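Xylulose kinase (Bifidobacterium adolescentis ATCC 15703, PDB 3I8B) probably phosphorylates D-xylulose to D-xylulose 5-phosphate at the expense of ATP, as a member of the FGGY family of carbohydrate kinases. Local coordinates at residues A[342-347]-A[398-403]; A[137-142]-A[373-378]; A[299-304]-A[416-421]. All blocks are in the same frame, centred on the assembly; numbering follows the deposited sequence.

Contact 1 (A[342-347]-A[398-403]); sequences AALGVD and NLARAF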
ATOM      1  N   ALA A 342     -21.571  20.196   1.452  1.00 31.13           N
ATOM      2  CA  ALA A 342     -22.669  20.119   2.416  1.00 34.17           C
ATOM      3  C   ALA A 342     -22.703  21.378   3.274  1.00 32.41           C
ATOM      4  O   ALA A 342     -23.748  22.006   3.434  1.00 38.89           O
ATOM      5  CB  ALA A 342     -22.535  18.876   3.296  1.00 34.14           C
ATOM      6  N   ALA A 343     -21.547  21.749   3.813  1.00 31.27           N
ATOM      7  CA  ALA A 343     -21.448  22.910   4.688  1.00 34.30           C
ATOM      8  C   ALA A 343     -21.932  24.203   4.026  1.00 32.99           C
ATOM      9  O   ALA A 343     -22.615  25.010   4.646  1.00 30.81           O
ATOM     10  CB  ALA A 343     -20.016  23.072   5.194  1.00 28.20           C
ATOM     11  N   LEU A 344     -21.579  24.404   2.763  1.00 32.23           N
ATOM     12  CA  LEU A 344     -21.894  25.664   2.104  1.00 32.21           C
ATOM     13  C   LEU A 344     -23.131  25.608   1.216  1.00 35.27           C
ATOM     14  O   LEU A 344     -23.602  26.646   0.749  1.00 38.47           O
ATOM     15  CB  LEU A 344     -20.694  26.166   1.297  1.00 34.06           C
ATOM     16  CG  LEU A 344     -19.651  26.942   2.102  1.00 32.91           C
ATOM     17  CD1 LEU A 344     -19.312  26.197   3.376  1.00 35.73           C
ATOM     18  CD2 LEU A 344     -18.401  27.193   1.272  1.00 22.87           C
ATOM     19  N   GLY A 345     -23.663  24.407   0.993  1.00 31.61           N
ATOM     20  CA  GLY A 345     -24.759  24.227   0.058  1.00 30.23           C
ATOM     21  C   GLY A 345     -24.377  24.654  -1.348  1.00 36.19           C
ATOM     22  O   GLY A 345     -24.990  25.559  -1.923  1.00 35.43           O
ATOM     23  N   VAL A 346     -23.351  24.004  -1.892  1.00 33.92           N
ATOM     24  CA  VAL A 346     -22.844  24.292  -3.231  1.00 34.64           C
ATOM     25  C   VAL A 346     -22.380  22.985  -3.866  1.00 35.70           C
ATOM     26  O   VAL A 346     -22.187  21.994  -3.167  1.00 34.53           O
ATOM     27  CB  VAL A 346     -21.635  25.269  -3.191  1.00 37.11           C
ATOM     28  CG1 VAL A 346     -22.026  26.605  -2.571  1.00 34.80           C
ATOM     29  CG2 VAL A 346     -20.463  24.650  -2.430  1.00 34.16           C
ATOM     30  N   ASP A 347     -22.201  22.974  -5.186  1.00 38.71           N
ATOM     31  CA  ASP A 347     -21.576  21.826  -5.850  1.00 39.86           C
ATOM     32  C   ASP A 347     -20.096  22.098  -6.097  1.00 37.36           C
ATOM     33  O   ASP A 347     -19.595  23.167  -5.756  1.00 35.40           O
ATOM     34  CB  ASP A 347     -22.290  21.476  -7.158  1.00 44.02           C
ATOM     35  CG  ASP A 347     -23.555  20.667  -6.935  1.00 53.90           C
ATOM     36  OD1 ASP A 347     -23.797  20.242  -5.780  1.00 49.42           O
ATOM     37  OD2 ASP A 347     -24.303  20.454  -7.918  1.00 59.96           O
ATOM     38  N   ASN A 398     -14.103  32.722   1.823  1.00 23.91           N
ATOM     39  CA  ASN A 398     -12.975  32.370   2.669  1.00 23.33           C
ATOM     40  C   ASN A 398     -13.099  30.957   3.248  1.00 23.09           C
ATOM     41  O   ASN A 398     -12.108  30.238   3.340  1.00 23.52           O
ATOM     42  CB  ASN A 398     -12.812  33.391   3.791  1.00 26.33           C
ATOM     43  CG  ASN A 398     -12.358  34.742   3.289  1.00 26.62           C
ATOM     44  OD1 ASN A 398     -12.567  35.766   3.949  1.00 32.17           O
ATOM     45  ND2 ASN A 398     -11.730  34.760   2.121  1.00 23.02           N
ATOM     46  N   LEU A 399     -14.305  30.564   3.646  1.00 21.17           N
ATOM     47  CA  LEU A 399     -14.520  29.200   4.118  1.00 25.46           C
ATOM     48  C   LEU A 399     -14.218  28.203   3.003  1.00 22.60           C
ATOM     49  O   LEU A 399     -13.514  27.212   3.217  1.00 22.86           O
ATOM     50  CB  LEU A 399     -15.948  28.992   4.622  1.00 16.44           C
ATOM     51  CG  LEU A 399     -16.331  29.561   6.002  1.00 23.81           C
ATOM     52  CD1 LEU A 399     -17.807  29.402   6.230  1.00 21.18           C
ATOM     53  CD2 LEU A 399     -15.562  28.906   7.144  1.00 23.25           C
ATOM     54  N   ALA A 400     -14.777  28.460   1.824  1.00 24.19           N
ATOM     55  CA  ALA A 400     -14.524  27.626   0.655  1.00 28.99           C
ATOM     56  C   ALA A 400     -13.022  27.436   0.474  1.00 23.27           C
ATOM     57  O   ALA A 400     -12.531  26.318   0.361  1.00 24.73           O
ATOM     58  CB  ALA A 400     -15.129  28.258  -0.588  1.00 24.70           C
ATOM     59  N   ARG A 401     -12.297  28.548   0.463  1.00 26.93           N
ATOM     60  CA  ARG A 401     -10.856  28.531   0.277  1.00 22.83           C
ATOM     61  C   ARG A 401     -10.152  27.758   1.404  1.00 26.00           C
ATOM     62  O   ARG A 401      -9.147  27.088   1.167  1.00 19.77           O
ATOM     63  CB  ARG A 401     -10.326  29.966   0.175  1.00 24.89           C
ATOM     64  CG  ARG A 401      -8.825  30.091  -0.027  1.00 24.40           C
ATOM     65  CD  ARG A 401      -8.391  29.509  -1.371  1.00 24.41           C
ATOM     66  NE  ARG A 401      -7.012  29.861  -1.696  1.00 27.27           N
ATOM     67  CZ  ARG A 401      -6.654  30.688  -2.674  1.00 26.48           C
ATOM     68  NH1 ARG A 401      -7.574  31.260  -3.438  1.00 27.05           N
ATOM     69  NH2 ARG A 401      -5.373  30.946  -2.888  1.00 25.24           N
ATOM     70  N   ALA A 402     -10.689  27.852   2.621  1.00 23.46           N
ATOM     71  CA  ALA A 402     -10.133  27.130   3.769  1.00 24.13           C
ATOM     72  C   ALA A 402     -10.320  25.613   3.652  1.00 21.67           C
ATOM     73  O   ALA A 402      -9.471  24.845   4.099  1.00 22.22           O
ATOM     74  CB  ALA A 402     -10.734  27.654   5.095  1.00 21.36           C
ATOM     75  N   PHE A 403     -11.433  25.190   3.058  1.00 19.38           N
ATOM     76  CA  PHE A 403     -11.663  23.775   2.790  1.00 19.17           C
ATOM     77  C   PHE A 403     -10.601  23.235   1.818  1.00 22.01           C
ATOM     78  O   PHE A 403     -10.002  22.180   2.046  1.00 18.46           O
ATOM     79  CB  PHE A 403     -13.049  23.559   2.187  1.00 18.52           C
ATOM     80  CG  PHE A 403     -14.151  23.389   3.200  1.00 23.40           C
ATOM     81  CD1 PHE A 403     -14.283  22.207   3.913  1.00 20.71           C
ATOM     82  CD2 PHE A 403     -15.082  24.395   3.402  1.00 22.03           C
ATOM     83  CE1 PHE A 403     -15.302  22.048   4.831  1.00 23.68           C
ATOM     84  CE2 PHE A 403     -16.107  24.238   4.316  1.00 22.66           C
ATOM     85  CZ  PHE A 403     -16.219  23.062   5.028  1.00 22.26           C
TER
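L344, on the last turn of helix 335-344, lays its two methyls against the near side of helix 396-420 and makes the tight half of this helix-helix contact in the C-terminal, actin-like domain of an FGGY kinase. Its branches divide the work. CD2 comes down on the small residue A400, 3.9 Å from A400 CB and equally close to the backbone nitrogen A400 N, so it rests on the helix surface itself. CD1 turns to the next turn of the same helix and lies 3.9 Å from F403 CE2. The L344 and F403 side chains run past one another in opposing senses, and A343 CB and L344 CD1 both come at the ring on a slant. F403 has CG beside its backbone N and anti to the carbonyl carbon (chi1 -87°), which carries the ring across to the neighbouring helix.

The inner side is well filled. A400 also rests on L351 and L354 of helix 348-357, while F403 meets F386 edge-to-face and touches I336 and A339. Toward solvent the contact thins out: the exposed A343 offers a single methyl, with A343 CB 3.8 Å from F403 CZ, and L344 itself is partly exposed. Here the first helix is already ending. G345 leaves the helical conformation with a positive phi of 60°, and its N reaches A342 O by a weak bond of 3.4 Å. The helix end is also tied to the start of its partner: L344 O accepts a hydrogen bond from R396 NH1.

Contact 2 (A[137-142]-A[373-378]); sequences SPVASY and GERTPN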
ATOM      1  N   SER A 137       3.643   0.705  13.169  1.00 14.57           N
ATOM      2  CA  SER A 137       2.817   0.467  14.342  1.00 11.98           C
ATOM      3  C   SER A 137       1.482  -0.189  13.949  1.00 12.94           C
ATOM      4  O   SER A 137       0.784   0.305  13.050  1.00 15.83           O
ATOM      5  CB  SER A 137       2.588   1.782  15.084  1.00 11.16           C
ATOM      6  OG  SER A 137       1.766   1.573  16.214  1.00 14.34           O
ATOM      7  N   PRO A 138       1.112  -1.298  14.632  1.00 12.75           N
ATOM      8  CA  PRO A 138      -0.065  -2.102  14.272  1.00 12.01           C
ATOM      9  C   PRO A 138      -1.343  -1.303  14.011  1.00 14.11           C
ATOM     10  O   PRO A 138      -1.692  -0.386  14.760  1.00 13.75           O
ATOM     11  CB  PRO A 138      -0.251  -3.021  15.490  1.00 10.14           C
ATOM     12  CG  PRO A 138       1.096  -3.179  16.034  1.00 10.01           C
ATOM     13  CD  PRO A 138       1.807  -1.856  15.803  1.00 12.47           C
ATOM     14  N   VAL A 139      -2.012  -1.646  12.915  1.00 13.14           N
ATOM     15  CA  VAL A 139      -3.381  -1.212  12.650  1.00 15.76           C
ATOM     16  C   VAL A 139      -4.097  -2.458  12.156  1.00 11.97           C
ATOM     17  O   VAL A 139      -3.455  -3.461  11.842  1.00 12.71           O
ATOM     18  CB  VAL A 139      -3.475  -0.062  11.598  1.00 15.51           C
ATOM     19  CG1 VAL A 139      -2.926   1.244  12.164  1.00 16.84           C
ATOM     20  CG2 VAL A 139      -2.747  -0.430  10.307  1.00 12.35           C
ATOM     21  N   ALA A 140      -5.414  -2.405  12.099  1.00 11.99           N
ATOM     22  CA  ALA A 140      -6.221  -3.546  11.676  1.00 12.93           C
ATOM     23  C   ALA A 140      -5.825  -4.095  10.304  1.00 11.80           C
ATOM     24  O   ALA A 140      -6.067  -5.268  10.013  1.00 12.40           O
ATOM     25  CB  ALA A 140      -7.701  -3.168  11.677  1.00 13.20           C
ATOM     26  N   SER A 141      -5.235  -3.256   9.459  1.00  9.75           N
ATOM     27  CA  SER A 141      -4.873  -3.696   8.110  1.00 11.88           C
ATOM     28  C   SER A 141      -3.896  -4.854   8.114  1.00 12.42           C
ATOM     29  O   SER A 141      -3.999  -5.765   7.291  1.00 14.45           O
ATOM     30  CB  SER A 141      -4.254  -2.551   7.301  1.00 12.59           C
ATOM     31  OG  SER A 141      -5.239  -1.613   6.923  1.00 15.03           O
ATOM     32  N   TYR A 142      -2.938  -4.801   9.035  1.00 11.87           N
ATOM     33  CA  TYR A 142      -1.756  -5.646   8.965  1.00  8.12           C
ATOM     34  C   TYR A 142      -1.968  -7.133   9.237  1.00  9.21           C
ATOM     35  O   TYR A 142      -2.788  -7.527  10.067  1.00 12.41           O
ATOM     36  CB  TYR A 142      -0.640  -5.081   9.842  1.00 10.05           C
ATOM     37  CG  TYR A 142      -0.287  -3.652   9.509  1.00 14.10           C
ATOM     38  CD1 TYR A 142      -0.612  -3.103   8.268  1.00 13.69           C
ATOM     39  CD2 TYR A 142       0.384  -2.850  10.426  1.00 11.58           C
ATOM     40  CE1 TYR A 142      -0.289  -1.789   7.960  1.00 13.81           C
ATOM     41  CE2 TYR A 142       0.717  -1.552  10.127  1.00 13.01           C
ATOM     42  CZ  TYR A 142       0.383  -1.023   8.893  1.00 15.51           C
ATOM     43  OH  TYR A 142       0.724   0.282   8.607  1.00 16.24           O
ATOM     44  N   GLY A 373     -11.267  11.992  12.777  1.00 26.02           N
ATOM     45  CA  GLY A 373      -9.905  11.665  13.164  1.00 26.82           C
ATOM     46  C   GLY A 373      -8.934  11.653  11.993  1.00 25.62           C
ATOM     47  O   GLY A 373      -9.285  12.073  10.888  1.00 26.14           O
ATOM     48  N   GLU A 374      -7.707  11.198  12.239  1.00 22.71           N
ATOM     49  CA  GLU A 374      -6.725  11.018  11.164  1.00 21.49           C
ATOM     50  C   GLU A 374      -5.767   9.870  11.436  1.00 25.73           C
ATOM     51  O   GLU A 374      -5.489   9.538  12.603  1.00 23.59           O
ATOM     52  CB  GLU A 374      -5.913  12.297  10.901  1.00 22.36           C
ATOM     53  CG  GLU A 374      -6.361  13.110   9.680  1.00 19.45           C
ATOM     54  CD  GLU A 374      -6.365  12.307   8.394  1.00 22.26           C
ATOM     55  OE1 GLU A 374      -5.713  11.235   8.353  1.00 22.98           O
ATOM     56  OE2 GLU A 374      -7.017  12.750   7.424  1.00 19.92           O
ATOM     57  N   ARG A 375      -5.285   9.264  10.346  1.00 21.53           N
ATOM     58  CA  ARG A 375      -4.202   8.295  10.386  1.00 20.81           C
ATOM     59  C   ARG A 375      -2.869   9.046  10.477  1.00 22.74           C
ATOM     60  O   ARG A 375      -1.988   8.680  11.252  1.00 20.16           O
ATOM     61  CB  ARG A 375      -4.204   7.436   9.115  1.00 24.42           C
ATOM     62  CG  ARG A 375      -5.201   6.285   9.083  1.00 26.14           C
ATOM     63  CD  ARG A 375      -4.675   5.038   9.811  1.00 25.89           C
ATOM     64  NE  ARG A 375      -3.399   4.551   9.273  1.00 32.47           N
ATOM     65  CZ  ARG A 375      -3.275   3.626   8.319  1.00 28.32           C
ATOM     66  NH1 ARG A 375      -4.350   3.068   7.776  1.00 27.28           N
ATOM     67  NH2 ARG A 375      -2.067   3.247   7.911  1.00 23.56           N
ATOM     68  N   THR A 376      -2.725  10.097   9.671  1.00 18.74           N
ATOM     69  CA  THR A 376      -1.508  10.900   9.666  1.00 19.04           C
ATOM     70  C   THR A 376      -1.883  12.378   9.774  1.00 19.00           C
ATOM     71  O   THR A 376      -2.533  12.916   8.873  1.00 16.22           O
ATOM     72  CB  THR A 376      -0.686  10.664   8.373  1.00 21.33           C
ATOM     73  OG1 THR A 376      -0.426   9.262   8.208  1.00 18.44           O
ATOM     74  CG2 THR A 376       0.640  11.411   8.428  1.00 25.34           C
ATOM     75  N   PRO A 377      -1.520  13.035  10.893  1.00 23.22           N
ATOM     76  CA  PRO A 377      -0.789  12.491  12.050  1.00 22.30           C
ATOM     77  C   PRO A 377      -1.662  11.487  12.814  1.00 19.39           C
ATOM     78  O   PRO A 377      -2.841  11.377  12.518  1.00 17.12           O
ATOM     79  CB  PRO A 377      -0.516  13.724  12.927  1.00 25.48           C
ATOM     80  CG  PRO A 377      -1.194  14.909  12.239  1.00 25.83           C
ATOM     81  CD  PRO A 377      -2.096  14.361  11.179  1.00 22.14           C
ATOM     82  N   ASN A 378      -1.087  10.771  13.775  1.00 22.36           N
ATOM     83  CA  ASN A 378      -1.778   9.647  14.409  1.00 22.50           C
ATOM     84  C   ASN A 378      -2.761  10.092  15.484  1.00 26.51           C
ATOM     85  O   ASN A 378      -2.429  10.073  16.664  1.00 30.12           O
ATOM     86  CB  ASN A 378      -0.759   8.681  15.018  1.00 23.30           C
ATOM     87  CG  ASN A 378      -1.383   7.348  15.461  1.00 29.39           C
ATOM     88  OD1 ASN A 378      -2.611   7.203  15.533  1.00 28.87           O
ATOM     89  ND2 ASN A 378      -0.525   6.368  15.762  1.00 25.40           N
TER
HETATM   90  O   HOH W   1      -4.085   0.688   5.832  1.00 29.38           O
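V139 lies over one face of the R375 guanidinium, with V139 CG1 4.4 Å from R375 NE and V139 CG2 4.3 Å off the plane, displaced from its middle. The same CG2 sits centrally over a face of the Y142 ring, 3.4 Å from its plane. One isopropyl group is thus shared by a ring and a guanidinium whose planes stand 89° apart. At the guanidinium edge, in its plane, a water accepts from R375 NH1 at 3.1 Å and donates to S141 OG at 2.8 Å; S141 OG is also hydrogen-bonded to W93 O. Y142 OH approaches obliquely, 4.1 Å from R375 NH2, but its hydrogen bond goes to S315 OG.

R375 reaches across with its chain folded twice (chi2 -83°, chi3 -57°), which brings the guanidinium up to V139. Its backbone N bonds E374 OE1 at 2.8 Å in a bent bond on the anti side of the carboxylate; OE1 also takes I331 N. Such a light, partly water-mediated touch joins the N- and C-terminal domains near the cleft where FGGY kinases bind sugar; the Y142 ring also meets that of H75, a predicted substrate-binding residue.

Segment 137-142 links helix 122-134 to helix 143-153, its type I turn from V139 leading to Y142 at the N-cap position. The other side, 373-378, runs between strands 366-368 and 385-387, with R375 resting on C329 of strand 324-330.

Contact 3 (A[299-304]-A[416-421]); sequences AAAISE and ELIRSL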
ATOM      1  N   ALA A 299       0.130   9.278   0.628  1.00 16.43           N
ATOM      2  CA  ALA A 299       1.409   9.850   0.223  1.00 19.83           C
ATOM      3  C   ALA A 299       2.532   8.819   0.394  1.00 18.29           C
ATOM      4  O   ALA A 299       2.842   8.409   1.510  1.00 18.00           O
ATOM      5  CB  ALA A 299       1.711  11.102   1.030  1.00 21.72           C
ATOM      6  N   ALA A 300       3.127   8.395  -0.716  1.00 12.81           N
ATOM      7  CA  ALA A 300       4.161   7.375  -0.687  1.00 15.71           C
ATOM      8  C   ALA A 300       5.422   7.912  -1.350  1.00 16.76           C
ATOM      9  O   ALA A 300       5.395   8.350  -2.504  1.00 16.05           O
ATOM     10  CB  ALA A 300       3.682   6.117  -1.393  1.00 15.79           C
ATOM     11  N   ALA A 301       6.522   7.903  -0.608  1.00 14.48           N
ATOM     12  CA  ALA A 301       7.789   8.382  -1.140  1.00 15.64           C
ATOM     13  C   ALA A 301       8.770   7.225  -1.189  1.00 18.43           C
ATOM     14  O   ALA A 301       8.687   6.288  -0.388  1.00 15.59           O
ATOM     15  CB  ALA A 301       8.349   9.516  -0.269  1.00 17.63           C
ATOM     16  N   ILE A 302       9.699   7.294  -2.132  1.00 16.00           N
ATOM     17  CA  ILE A 302      10.778   6.328  -2.177  1.00 15.69           C
ATOM     18  C   ILE A 302      11.981   6.875  -1.431  1.00 15.98           C
ATOM     19  O   ILE A 302      12.480   7.960  -1.741  1.00 16.90           O
ATOM     20  CB  ILE A 302      11.138   5.978  -3.607  1.00 15.11           C
ATOM     21  CG1 ILE A 302       9.887   5.443  -4.298  1.00 16.80           C
ATOM     22  CG2 ILE A 302      12.272   4.943  -3.649  1.00 14.49           C
ATOM     23  CD1 ILE A 302       9.848   5.769  -5.717  1.00 21.47           C
ATOM     24  N   SER A 303      12.436   6.092  -0.454  1.00 14.59           N
ATOM     25  CA  SER A 303      13.491   6.478   0.471  1.00 15.55           C
ATOM     26  C   SER A 303      14.703   5.558   0.309  1.00 17.83           C
ATOM     27  O   SER A 303      14.572   4.331   0.278  1.00 17.29           O
ATOM     28  CB  SER A 303      12.957   6.402   1.909  1.00 15.62           C
ATOM     29  OG  SER A 303      13.983   6.598   2.865  1.00 18.33           O
ATOM     30  N   GLU A 304      15.887   6.156   0.207  1.00 18.34           N
ATOM     31  CA  GLU A 304      17.123   5.389   0.103  1.00 19.71           C
ATOM     32  C   GLU A 304      17.316   4.473   1.324  1.00 20.58           C
ATOM     33  O   GLU A 304      17.679   3.299   1.188  1.00 16.02           O
ATOM     34  CB  GLU A 304      18.318   6.344  -0.061  1.00 16.06           C
ATOM     35  CG  GLU A 304      19.658   5.656  -0.157  1.00 17.31           C
ATOM     36  CD  GLU A 304      19.847   4.940  -1.483  1.00 19.86           C
ATOM     37  OE1 GLU A 304      19.098   5.235  -2.435  1.00 21.36           O
ATOM     38  OE2 GLU A 304      20.743   4.080  -1.574  1.00 23.63           O
ATOM     39  N   GLU A 416       6.157  16.798   4.874  1.00 16.98           N
ATOM     40  CA  GLU A 416       7.085  17.287   5.887  1.00 14.10           C
ATOM     41  C   GLU A 416       7.409  16.219   6.924  1.00 19.29           C
ATOM     42  O   GLU A 416       8.535  16.130   7.405  1.00 18.21           O
ATOM     43  CB  GLU A 416       6.507  18.520   6.578  1.00 21.16           C
ATOM     44  CG  GLU A 416       6.352  19.695   5.637  1.00 19.85           C
ATOM     45  CD  GLU A 416       7.655  20.046   4.962  1.00 19.27           C
ATOM     46  OE1 GLU A 416       8.716  19.760   5.555  1.00 23.12           O
ATOM     47  OE2 GLU A 416       7.623  20.600   3.844  1.00 19.81           O
ATOM     48  N   LEU A 417       6.412  15.415   7.277  1.00 16.66           N
ATOM     49  CA  LEU A 417       6.640  14.322   8.206  1.00 17.05           C
ATOM     50  C   LEU A 417       7.576  13.273   7.592  1.00 17.05           C
ATOM     51  O   LEU A 417       8.514  12.795   8.245  1.00 17.50           O
ATOM     52  CB  LEU A 417       5.316  13.691   8.588  1.00 15.55           C
ATOM     53  CG  LEU A 417       5.344  12.566   9.612  1.00 17.78           C
ATOM     54  CD1 LEU A 417       5.958  13.034  10.913  1.00 22.21           C
ATOM     55  CD2 LEU A 417       3.930  12.070   9.839  1.00 15.95           C
ATOM     56  N   ILE A 418       7.328  12.909   6.337  1.00 15.92           N
ATOM     57  CA  ILE A 418       8.205  11.949   5.660  1.00 14.73           C
ATOM     58  C   ILE A 418       9.629  12.490   5.570  1.00 13.61           C
ATOM     59  O   ILE A 418      10.582  11.793   5.901  1.00 17.15           O
ATOM     60  CB  ILE A 418       7.663  11.541   4.275  1.00 15.37           C
ATOM     61  CG1 ILE A 418       6.404  10.689   4.458  1.00 13.97           C
ATOM     62  CG2 ILE A 418       8.750  10.791   3.472  1.00 15.72           C
ATOM     63  CD1 ILE A 418       5.620  10.388   3.185  1.00 17.23           C
ATOM     64  N   ARG A 419       9.769  13.748   5.166  1.00 15.35           N
ATOM     65  CA  ARG A 419      11.068  14.413   5.186  1.00 15.86           C
ATOM     66  C   ARG A 419      11.745  14.329   6.549  1.00 16.46           C
ATOM     67  O   ARG A 419      12.956  14.122   6.638  1.00 15.78           O
ATOM     68  CB  ARG A 419      10.938  15.879   4.761  1.00 16.38           C
ATOM     69  CG  ARG A 419      10.541  16.084   3.325  1.00 17.12           C
ATOM     70  CD  ARG A 419      10.538  17.566   2.971  1.00 20.04           C
ATOM     71  NE  ARG A 419      10.453  17.786   1.534  1.00 21.09           N
ATOM     72  CZ  ARG A 419       9.483  18.464   0.931  1.00 20.12           C
ATOM     73  NH1 ARG A 419       8.501  19.009   1.638  1.00 20.69           N
ATOM     74  NH2 ARG A 419       9.501  18.606  -0.385  1.00 22.07           N
ATOM     75  N   SER A 420      10.955  14.471   7.614  1.00 18.29           N
ATOM     76  CA  SER A 420      11.483  14.453   8.973  1.00 18.74           C
ATOM     77  C   SER A 420      12.038  13.079   9.352  1.00 19.87           C
ATOM     78  O   SER A 420      12.847  12.965  10.275  1.00 17.80           O
ATOM     79  CB  SER A 420      10.414  14.889   9.983  1.00 19.48           C
ATOM     80  OG  SER A 420       9.618  13.786  10.385  1.00 21.18           O
ATOM     81  N   LEU A 421      11.613  12.046   8.630  1.00 18.42           N
ATOM     82  CA  LEU A 421      12.144  10.694   8.832  1.00 17.81           C
ATOM     83  C   LEU A 421      13.470  10.485   8.084  1.00 19.68           C
ATOM     84  O   LEU A 421      14.007   9.378   8.050  1.00 18.72           O
ATOM     85  CB  LEU A 421      11.125   9.638   8.383  1.00 18.06           C
ATOM     86  CG  LEU A 421       9.716   9.757   8.969  1.00 22.46           C
ATOM     87  CD1 LEU A 421       8.807   8.664   8.416  1.00 18.62           C
ATOM     88  CD2 LEU A 421       9.734   9.726  10.500  1.00 16.43           C
TER
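I418 has CG1 beside its backbone N (chi1 -69°) and CG2 anti to that nitrogen, and this choice sends its two branches to A299 and A301 on strand 297-301. The extended second torsion, chi2 171°, then carries CD1 forward to the strand backbone, where I418 CD1 lies 3.8 Å from A299 O. The shorter branch stops earlier: I418 CG2 is 4.0 Å from A301 CB, methyl against methyl. A single side chain therefore spans two residues of the strand that both point toward the helix, while A300 between them points away, as the alternation of a beta strand requires. The strand presents nothing larger than alanine here. I418 is buried, and it touches the strand through CG2 and CD1 alone: one methyl meets an alanine methyl, the other a backbone carbonyl oxygen in a van der Waals contact.

On the helix, the polar groups near I418 are engaged away from this strand. R419 NH1 forms a salt bridge with E416 OE2 at 2.9 Å, weak as a hydrogen bond, and that carboxylate oxygen has a second partner in R412. S420 OG turns back to L417 O at 2.6 Å, meeting the carbonyl at a C=O...donor angle of 127° and only slightly tilted from its plane. L421 N bonds I418 O at 2.9 Å.

This is a helix laid on a sheet face within the actin-like C-terminal domain. Strand 297-301 runs antiparallel to both of its neighbours, 324-330 and 288-293: A299 and A301 bond A328 and P326 on one side, and A300 bonds S290 on the other. I418 also touches P326, so the end of helix 396-420 rests across two adjoining strands.

Contacts 1 and 3 use opposite ends of helix 396-420, their centres about 31 Å apart: near its start the helix packs on helix 335-344, near its end on the central sheet of the C-terminal domain. Contact 2 is the one that crosses between domains. Its centre lies about 16 Å from that of contact 3, and the two touch where T376 CG2 packs 3.6 Å from L417 CD2; contact 1 stays about 28 Å off, centre to centre. Contact 2 is also closest to the predicted active site: beside the predicted substrate residue H75, it brings the Y142 side chain to about 11 Å from that of D274, the predicted proton acceptor.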